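Local coordinates for polysaccharide biosynthesis protein CapD (Bacillus thuringiensis HD-771, PDB 6BWC) that probably dehydrates UDP-N-acetylglucosamine with the aid of bound NADP, at the start of the route to CMP-pseudaminic acid used in flagellin glycosylation, at residues L275-H278 with D279-L282; M205-N208 with Q209-L213; V242-E245 with E246-L250. The protein carries 2 engineered substitutions. All coordinates share one frame; numbering follows the deposited sequence.

How the contacts relate
In chain order contact 2 comes first, then contact 3, then contact 1; they follow in series, neither nesting nor crossing, and each spans only one or two turns of continuous chain and closes no long loop. Contact 2, at 205-213, caps the helix that follows strand 201-205 and lies near the NADP in the Rossmann-type core. After strands 226-229 and 233-235, contact 3 (242-250) occupies the later part of helix 236-251, which packs on helices 179-190 and 324-333. Contact 1, at 275-282, belongs to the loop between strands 259-262 and 285-286 and borders a second subunit. The centres of contacts 1 and 3 are about 38 Å apart, and that of contact 2 is about 22 Å and 25 Å from theirs.

Contact 1 of 3, residues L275-H278 with D279-L282; sequences LMTH and DESL
OE1 of E280 reaches back to T277 and takes the backbone N of that residue at 3.3 Å, using the lone pair turned away from OE2; the hydroxyl OG1 of T277 adds a weak bond to the same oxygen. The exchange runs both ways, for E280 N donates to T277 OG1 at 3.3 Å with an N-H...O angle of 150°. Threonine suits the place because its OG1 lies between the backbone N and the carbonyl carbon (chi1 51°), facing the amide three residues on, while glutamate has the length to return to the threonine amide. The reciprocal i to i+3 pattern resembles a capping box, though the turn it opens, 279-282, has helical backbone angles without the bonds of a regular helix. S281 N continues the turn with a bond to T277 O at 3.2 Å, and S281 OG donates to H278 O in the carbonyl plane, on a lone pair. Beside the turn, CD1 of L282 meets the H278 ring obliquely, 4.0 Å from CE1. On the other flank M276 SD lies 3.9 Å from S281 CA, its flexible thioether filling a buried position against F291 and I293 of strand 290-293. The second carboxylate oxygen of E280 is held by a salt bridge to R168, and T277 packs on T136 of a second subunit.

Contact 2 of 3, residues M205-N208 with Q209-L213; sequences MTLN and QATML
A210 N bonds to T206 O at 3.0 Å where strand 201-205 gives way to helix 207-220, and M212 N bonds to N208 O as the helical pattern continues. Ahead of the first turn stands T206 at the N-cap. Its OG1 accepts from Q209 N at 2.9 Å, with an N-H...O angle of 159°; the chi1 of 69° sets OG1 between the backbone N and the carbonyl carbon, which turns OG1 toward the amide of Q209. Q209 answers with its side chain. Extended beyond CG, it brings OE1 to T206 N at 3.0 Å, where the donor lies in the amide plane on a lone pair. The two bonds make a capping box, in which threonine offers a short hydroxyl and glutamine a side chain long enough to bring its carbonyl back to the cap residue.

Behind the cap, M205 bends its chain so that the terminal CE sits 3.5 Å from A210 CA and 4.0 Å from L213 CD2. Alanine, with only a methyl group, lets the M205 methyl come close to the helix backbone there, and L213 carries the apolar surface on to F227 and L229 of strand 226-229 and to V167 and F169 of strand 163-169. This is the sheet of the NADP-binding Rossmann fold, and the side chain of M205 lies about 6 Å from the cofactor. On another side of the helix, T211 N donates to L207 O at 2.7 Å, and the T211 side chain packs on I23 and N26 of helix 18-29, toward which L207 also reaches with contacts to T18 and S22.

Contact 3 of 3, residues V242-E245 with E246-L250; sequences VMIE and EVTKL
CE of M243 meets CG2 of V247 at 3.8 Å, one turn apart on the same side of helix 236-251. The M243 side chain sets out away from 246-250, but bends at chi2 (73°) and again at chi3, which brings its terminal methyl back against the valine branch. Both side chains are buried, and both suit an apolar face: methionine is pliable enough to follow its neighbours, and valine is compact where the backbone is close. The side chains of I244 and T248 run alongside each other in the same direction. T248 OG1 is bonded to I244 O at 2.7 Å, and T248 N bonds to the same carbonyl at 3.2 Å, so that oxygen holds two donors. With OG1 beside its own backbone N (chi1 -62°), the threonine hydroxyl can turn back to the preceding turn, which lets a polar residue sit in a buried place.

The regular i to i+4 bonds run through the segment, E246 N to V242 O at 3.1 Å and K249 N to E245 O at 2.9 Å among them. Around this helix the apolar face rests on helix 179-190: M243 on I180 and F183, and I244 and V247 on I187. The other flank faces helix 324-333. There V242 CG1 touches E246 OE1 at 3.7 Å, and the two glutamates reach for a shared partner. R328 is bridged by E245 OE1 and by E246 OE1, while E245 OE1 also meets K324. R328, which both glutamates share, probably offsets the repulsion between E245 OE1 and E246 OE1, 5.3 Å apart.

Contact 1 of 3, residues L275-H278 with D279-L282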
ATOM      1  N   LEU C 275      -6.823  37.202   8.239  1.00 20.36           N
ATOM      2  CA  LEU C 275      -6.661  37.090   6.781  1.00 21.03           C
ATOM      3  C   LEU C 275      -5.226  36.723   6.400  1.00 21.65           C
ATOM      4  O   LEU C 275      -4.997  36.184   5.302  1.00 20.61           O
ATOM      5  CB  LEU C 275      -7.006  38.419   6.093  1.00 21.29           C
ATOM      6  CG  LEU C 275      -8.333  39.121   6.418  1.00 21.46           C
ATOM      7  CD1 LEU C 275      -8.332  40.517   5.815  1.00 20.87           C
ATOM      8  CD2 LEU C 275      -9.528  38.293   5.945  1.00 21.88           C
ATOM      9  N   MET C 276      -4.282  37.085   7.285  1.00 22.35           N
ATOM     10  CA  MET C 276      -2.836  36.812   7.134  1.00 23.19           C
ATOM     11  C   MET C 276      -2.064  37.074   8.435  1.00 23.71           C
ATOM     12  O   MET C 276      -2.455  37.893   9.255  1.00 24.44           O
ATOM     13  CB  MET C 276      -2.208  37.631   5.993  1.00 22.81           C
ATOM     14  CG  MET C 276      -2.429  39.130   6.054  1.00 23.03           C
ATOM     15  SD  MET C 276      -1.978  39.907   4.487  1.00 23.75           S
ATOM     16  CE  MET C 276      -3.187  41.199   4.380  1.00 23.69           C
ATOM     17  N   THR C 277      -0.959  36.372   8.615  1.00 24.17           N
ATOM     18  CA  THR C 277      -0.037  36.698   9.686  1.00 24.47           C
ATOM     19  C   THR C 277       0.494  38.121   9.481  1.00 25.65           C
ATOM     20  O   THR C 277       0.439  38.687   8.378  1.00 24.06           O
ATOM     21  CB  THR C 277       1.150  35.716   9.716  1.00 24.62           C
ATOM     22  OG1 THR C 277       1.722  35.619   8.405  1.00 24.64           O
ATOM     23  CG2 THR C 277       0.689  34.333  10.173  1.00 24.38           C
ATOM     24  N   HIS C 278       0.994  38.704  10.565  1.00 28.34           N
ATOM     25  CA  HIS C 278       1.662  39.994  10.487  1.00 28.71           C
ATOM     26  C   HIS C 278       2.811  39.943   9.474  1.00 30.75           C
ATOM     27  O   HIS C 278       2.878  40.807   8.587  1.00 30.29           O
ATOM     28  CB  HIS C 278       2.198  40.412  11.843  1.00 28.05           C
ATOM     29  CG  HIS C 278       2.820  41.770  11.821  1.00 27.71           C
ATOM     30  ND1 HIS C 278       4.131  41.985  11.453  1.00 27.13           N
ATOM     31  CD2 HIS C 278       2.291  42.989  12.062  1.00 26.94           C
ATOM     32  CE1 HIS C 278       4.389  43.278  11.493  1.00 26.45           C
ATOM     33  NE2 HIS C 278       3.289  43.908  11.855  1.00 26.53           N
ATOM     34  N   ASP C 279       3.687  38.928   9.631  1.00 32.38           N
ATOM     35  CA  ASP C 279       4.793  38.578   8.680  1.00 32.16           C
ATOM     36  C   ASP C 279       4.382  38.656   7.195  1.00 32.76           C
ATOM     37  O   ASP C 279       5.070  39.277   6.389  1.00 32.31           O
ATOM     38  CB  ASP C 279       5.339  37.170   9.021  1.00 31.91           C
ATOM     39  CG  ASP C 279       6.522  36.724   8.135  1.00 30.84           C
ATOM     40  OD1 ASP C 279       6.424  35.578   7.637  1.00 30.39           O
ATOM     41  OD2 ASP C 279       7.533  37.464   7.969  1.00 27.00           O
ATOM     42  N   GLU C 280       3.241  38.057   6.858  1.00 33.99           N
ATOM     43  CA  GLU C 280       2.721  38.071   5.478  1.00 33.29           C
ATOM     44  C   GLU C 280       2.271  39.456   5.021  1.00 34.01           C
ATOM     45  O   GLU C 280       2.358  39.782   3.822  1.00 35.49           O
ATOM     46  CB  GLU C 280       1.561  37.092   5.338  1.00 32.18           C
ATOM     47  CG  GLU C 280       1.974  35.644   5.166  1.00 30.96           C
ATOM     48  CD  GLU C 280       0.772  34.738   5.025  1.00 30.27           C
ATOM     49  OE1 GLU C 280      -0.184  34.902   5.813  1.00 29.46           O
ATOM     50  OE2 GLU C 280       0.780  33.882   4.115  1.00 28.61           O
ATOM     51  N   SER C 281       1.784  40.261   5.969  1.00 34.29           N
ATOM     52  CA  SER C 281       1.337  41.619   5.668  1.00 34.79           C
ATOM     53  C   SER C 281       2.479  42.546   5.250  1.00 35.92           C
ATOM     54  O   SER C 281       2.207  43.633   4.751  1.00 39.84           O
ATOM     55  CB  SER C 281       0.557  42.227   6.845  1.00 34.46           C
ATOM     56  OG  SER C 281       1.418  42.728   7.860  1.00 34.50           O
ATOM     57  N   LEU C 282       3.737  42.135   5.455  1.00 36.20           N
ATOM     58  CA  LEU C 282       4.926  42.897   5.000  1.00 36.17           C
ATOM     59  C   LEU C 282       5.381  42.617   3.553  1.00 36.51           C
ATOM     60  O   LEU C 282       6.160  43.397   3.008  1.00 38.47           O
ATOM     61  CB  LEU C 282       6.099  42.651   5.955  1.00 36.14           C
ATOM     62  CG  LEU C 282       5.835  43.030   7.430  1.00 36.30           C
ATOM     63  CD1 LEU C 282       6.716  42.241   8.386  1.00 34.99           C
ATOM     64  CD2 LEU C 282       6.001  44.529   7.659  1.00 35.91           C
TER

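Contact 2 of 3, residues M205-N208 with Q209-L213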
ATOM      1  N   MET C 205     -18.053  36.125   3.996  1.00 18.44           N
ATOM      2  CA  MET C 205     -18.194  36.446   2.571  1.00 18.25           C
ATOM      3  C   MET C 205     -19.453  35.784   1.994  1.00 18.07           C
ATOM      4  O   MET C 205     -19.989  34.849   2.572  1.00 18.13           O
ATOM      5  CB  MET C 205     -16.922  36.048   1.788  1.00 18.42           C
ATOM      6  CG  MET C 205     -16.683  34.559   1.616  1.00 19.06           C
ATOM      7  SD  MET C 205     -14.976  34.068   1.211  1.00 20.01           S
ATOM      8  CE  MET C 205     -14.738  35.025  -0.291  1.00 20.36           C
ATOM      9  N   THR C 206     -19.943  36.313   0.873  1.00 18.29           N
ATOM     10  CA  THR C 206     -21.063  35.711   0.122  1.00 18.46           C
ATOM     11  C   THR C 206     -20.611  34.480  -0.733  1.00 18.94           C
ATOM     12  O   THR C 206     -19.418  34.224  -0.963  1.00 18.82           O
ATOM     13  CB  THR C 206     -21.802  36.763  -0.778  1.00 18.09           C
ATOM     14  OG1 THR C 206     -20.974  37.180  -1.871  1.00 17.19           O
ATOM     15  CG2 THR C 206     -22.260  38.004   0.037  1.00 17.64           C
ATOM     16  N   LEU C 207     -21.574  33.706  -1.194  1.00 19.15           N
ATOM     17  CA  LEU C 207     -21.260  32.581  -2.054  1.00 18.97           C
ATOM     18  C   LEU C 207     -20.613  33.072  -3.329  1.00 19.21           C
ATOM     19  O   LEU C 207     -19.671  32.451  -3.789  1.00 18.74           O
ATOM     20  CB  LEU C 207     -22.534  31.812  -2.363  1.00 19.04           C
ATOM     21  CG  LEU C 207     -22.488  30.552  -3.207  1.00 19.28           C
ATOM     22  CD1 LEU C 207     -21.385  29.614  -2.756  1.00 19.46           C
ATOM     23  CD2 LEU C 207     -23.841  29.852  -3.111  1.00 19.42           C
ATOM     24  N   ASN C 208     -21.105  34.203  -3.862  1.00 20.17           N
ATOM     25  CA  ASN C 208     -20.584  34.816  -5.114  1.00 21.07           C
ATOM     26  C   ASN C 208     -19.247  35.489  -4.930  1.00 20.16           C
ATOM     27  O   ASN C 208     -18.430  35.504  -5.831  1.00 20.81           O
ATOM     28  CB  ASN C 208     -21.533  35.886  -5.691  1.00 22.01           C
ATOM     29  CG  ASN C 208     -22.885  35.328  -6.070  1.00 23.28           C
ATOM     30  OD1 ASN C 208     -23.819  35.378  -5.276  1.00 26.01           O
ATOM     31  ND2 ASN C 208     -22.991  34.769  -7.262  1.00 23.76           N
ATOM     32  N   GLN C 209     -19.058  36.122  -3.788  1.00 19.23           N
ATOM     33  CA  GLN C 209     -17.735  36.589  -3.399  1.00 18.80           C
ATOM     34  C   GLN C 209     -16.708  35.419  -3.404  1.00 18.20           C
ATOM     35  O   GLN C 209     -15.615  35.540  -3.962  1.00 17.36           O
ATOM     36  CB  GLN C 209     -17.825  37.291  -2.027  1.00 18.71           C
ATOM     37  CG  GLN C 209     -18.414  38.706  -2.118  1.00 18.55           C
ATOM     38  CD  GLN C 209     -18.418  39.479  -0.800  1.00 18.19           C
ATOM     39  OE1 GLN C 209     -18.875  39.003   0.239  1.00 17.75           O
ATOM     40  NE2 GLN C 209     -17.905  40.688  -0.847  1.00 18.23           N
ATOM     41  N   ALA C 210     -17.104  34.288  -2.818  1.00 18.08           N
ATOM     42  CA  ALA C 210     -16.283  33.070  -2.766  1.00 17.62           C
ATOM     43  C   ALA C 210     -16.074  32.489  -4.142  1.00 16.83           C
ATOM     44  O   ALA C 210     -14.957  32.206  -4.531  1.00 16.76           O
ATOM     45  CB  ALA C 210     -16.912  32.024  -1.842  1.00 17.72           C
ATOM     46  N   THR C 211     -17.157  32.315  -4.872  1.00 17.15           N
ATOM     47  CA  THR C 211     -17.088  31.828  -6.252  1.00 17.78           C
ATOM     48  C   THR C 211     -16.173  32.695  -7.179  1.00 18.28           C
ATOM     49  O   THR C 211     -15.298  32.144  -7.876  1.00 18.43           O
ATOM     50  CB  THR C 211     -18.506  31.705  -6.862  1.00 17.21           C
ATOM     51  OG1 THR C 211     -19.433  31.282  -5.859  1.00 16.93           O
ATOM     52  CG2 THR C 211     -18.526  30.701  -7.991  1.00 17.11           C
ATOM     53  N   MET C 212     -16.361  34.019  -7.160  1.00 18.67           N
ATOM     54  CA  MET C 212     -15.612  34.932  -8.032  1.00 19.56           C
ATOM     55  C   MET C 212     -14.160  35.036  -7.647  1.00 18.91           C
ATOM     56  O   MET C 212     -13.296  35.144  -8.514  1.00 18.61           O
ATOM     57  CB  MET C 212     -16.229  36.337  -8.066  1.00 21.41           C
ATOM     58  CG  MET C 212     -17.556  36.436  -8.799  1.00 23.75           C
ATOM     59  SD  MET C 212     -17.632  35.497 -10.348  1.00 29.11           S
ATOM     60  CE  MET C 212     -16.217  36.214 -11.222  1.00 28.27           C
ATOM     61  N   LEU C 213     -13.892  35.005  -6.349  1.00 18.91           N
ATOM     62  CA  LEU C 213     -12.517  34.989  -5.848  1.00 18.88           C
ATOM     63  C   LEU C 213     -11.751  33.836  -6.482  1.00 18.39           C
ATOM     64  O   LEU C 213     -10.706  34.045  -7.091  1.00 17.06           O
ATOM     65  CB  LEU C 213     -12.510  34.872  -4.313  1.00 19.47           C
ATOM     66  CG  LEU C 213     -11.139  34.909  -3.614  1.00 20.83           C
ATOM     67  CD1 LEU C 213     -10.401  36.206  -3.952  1.00 21.07           C
ATOM     68  CD2 LEU C 213     -11.206  34.711  -2.091  1.00 21.26           C
TER

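Contact 3 of 3, residues V242-E245 with E246-L250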
ATOM      1  N   VAL C 242     -30.258  38.986  15.119  1.00 26.46           N
ATOM      2  CA  VAL C 242     -30.860  39.138  13.782  1.00 27.13           C
ATOM      3  C   VAL C 242     -31.584  37.861  13.361  1.00 28.21           C
ATOM      4  O   VAL C 242     -32.712  37.925  12.874  1.00 29.82           O
ATOM      5  CB  VAL C 242     -29.817  39.547  12.698  1.00 26.97           C
ATOM      6  CG1 VAL C 242     -30.359  39.356  11.287  1.00 26.95           C
ATOM      7  CG2 VAL C 242     -29.402  41.004  12.869  1.00 27.07           C
ATOM      8  N   MET C 243     -30.943  36.709  13.568  1.00 28.31           N
ATOM      9  CA  MET C 243     -31.470  35.427  13.090  1.00 27.31           C
ATOM     10  C   MET C 243     -32.816  35.078  13.737  1.00 28.95           C
ATOM     11  O   MET C 243     -33.732  34.630  13.045  1.00 28.90           O
ATOM     12  CB  MET C 243     -30.441  34.305  13.308  1.00 25.85           C
ATOM     13  CG  MET C 243     -30.474  33.205  12.263  1.00 25.52           C
ATOM     14  SD  MET C 243     -29.798  33.715  10.668  1.00 24.36           S
ATOM     15  CE  MET C 243     -31.282  33.710   9.691  1.00 25.31           C
ATOM     16  N   ILE C 244     -32.931  35.310  15.050  1.00 30.89           N
ATOM     17  CA  ILE C 244     -34.160  35.028  15.805  1.00 32.27           C
ATOM     18  C   ILE C 244     -35.275  35.966  15.391  1.00 33.46           C
ATOM     19  O   ILE C 244     -36.405  35.536  15.191  1.00 33.68           O
ATOM     20  CB  ILE C 244     -33.928  35.160  17.313  1.00 34.14           C
ATOM     21  CG1 ILE C 244     -33.024  34.026  17.789  1.00 36.25           C
ATOM     22  CG2 ILE C 244     -35.244  35.126  18.092  1.00 35.10           C
ATOM     23  CD1 ILE C 244     -32.388  34.288  19.141  1.00 37.96           C
ATOM     24  N   GLU C 245     -34.961  37.248  15.283  1.00 34.58           N
ATOM     25  CA  GLU C 245     -35.931  38.218  14.773  1.00 36.49           C
ATOM     26  C   GLU C 245     -36.559  37.756  13.464  1.00 36.07           C
ATOM     27  O   GLU C 245     -37.770  37.538  13.412  1.00 37.07           O
ATOM     28  CB  GLU C 245     -35.279  39.598  14.595  1.00 37.02           C
ATOM     29  CG  GLU C 245     -35.149  40.365  15.906  1.00 37.31           C
ATOM     30  CD  GLU C 245     -33.805  41.066  16.095  1.00 36.64           C
ATOM     31  OE1 GLU C 245     -33.285  41.682  15.139  1.00 34.47           O
ATOM     32  OE2 GLU C 245     -33.274  41.014  17.233  1.00 37.48           O
ATOM     33  N   GLU C 246     -35.720  37.562  12.446  1.00 35.91           N
ATOM     34  CA  GLU C 246     -36.184  37.338  11.066  1.00 36.76           C
ATOM     35  C   GLU C 246     -36.748  35.954  10.769  1.00 34.73           C
ATOM     36  O   GLU C 246     -37.542  35.803   9.840  1.00 34.79           O
ATOM     37  CB  GLU C 246     -35.081  37.643  10.035  1.00 38.51           C
ATOM     38  CG  GLU C 246     -35.375  38.844   9.151  1.00 40.24           C
ATOM     39  CD  GLU C 246     -34.957  40.144   9.778  1.00 42.42           C
ATOM     40  OE1 GLU C 246     -33.732  40.335   9.981  1.00 44.83           O
ATOM     41  OE2 GLU C 246     -35.845  40.974  10.056  1.00 43.69           O
ATOM     42  N   VAL C 247     -36.321  34.945  11.512  1.00 33.35           N
ATOM     43  CA  VAL C 247     -36.846  33.595  11.305  1.00 32.95           C
ATOM     44  C   VAL C 247     -38.211  33.509  11.951  1.00 33.20           C
ATOM     45  O   VAL C 247     -39.079  32.785  11.481  1.00 32.99           O
ATOM     46  CB  VAL C 247     -35.897  32.525  11.864  1.00 32.66           C
ATOM     47  CG1 VAL C 247     -36.548  31.151  11.872  1.00 33.00           C
ATOM     48  CG2 VAL C 247     -34.613  32.488  11.047  1.00 32.38           C
ATOM     49  N   THR C 248     -38.380  34.248  13.040  1.00 34.57           N
ATOM     50  CA  THR C 248     -39.669  34.410  13.682  1.00 36.30           C
ATOM     51  C   THR C 248     -40.610  35.223  12.795  1.00 36.24           C
ATOM     52  O   THR C 248     -41.781  34.861  12.641  1.00 36.97           O
ATOM     53  CB  THR C 248     -39.500  35.078  15.064  1.00 38.59           C
ATOM     54  OG1 THR C 248     -38.692  34.227  15.891  1.00 38.25           O
ATOM     55  CG2 THR C 248     -40.855  35.340  15.763  1.00 39.79           C
ATOM     56  N   LYS C 249     -40.120  36.314  12.215  1.00 35.97           N
ATOM     57  CA  LYS C 249     -40.992  37.148  11.398  1.00 37.18           C
ATOM     58  C   LYS C 249     -41.617  36.284  10.294  1.00 38.50           C
ATOM     59  O   LYS C 249     -42.836  36.243  10.180  1.00 41.25           O
ATOM     60  CB  LYS C 249     -40.281  38.388  10.837  1.00 36.90           C
ATOM     61  CG  LYS C 249     -41.252  39.535  10.571  1.00 38.58           C
ATOM     62  CD  LYS C 249     -40.781  40.508   9.486  1.00 39.48           C
ATOM     63  CE  LYS C 249     -41.882  41.487   9.072  1.00 39.55           C
ATOM     64  NZ  LYS C 249     -43.106  40.854   8.485  1.00 39.13           N
ATOM     65  N   LEU C 250     -40.789  35.537   9.555  1.00 39.93           N
ATOM     66  CA  LEU C 250     -41.271  34.623   8.493  1.00 40.83           C
ATOM     67  C   LEU C 250     -42.278  33.572   8.975  1.00 40.33           C
ATOM     68  O   LEU C 250     -43.452  33.644   8.635  1.00 39.89           O
ATOM     69  CB  LEU C 250     -40.113  33.896   7.776  1.00 40.73           C
ATOM     70  CG  LEU C 250     -39.431  34.515   6.553  1.00 39.34           C
ATOM     71  CD1 LEU C 250     -38.524  33.451   5.931  1.00 37.56           C
ATOM     72  CD2 LEU C 250     -40.445  35.039   5.540  1.00 38.51           C
TER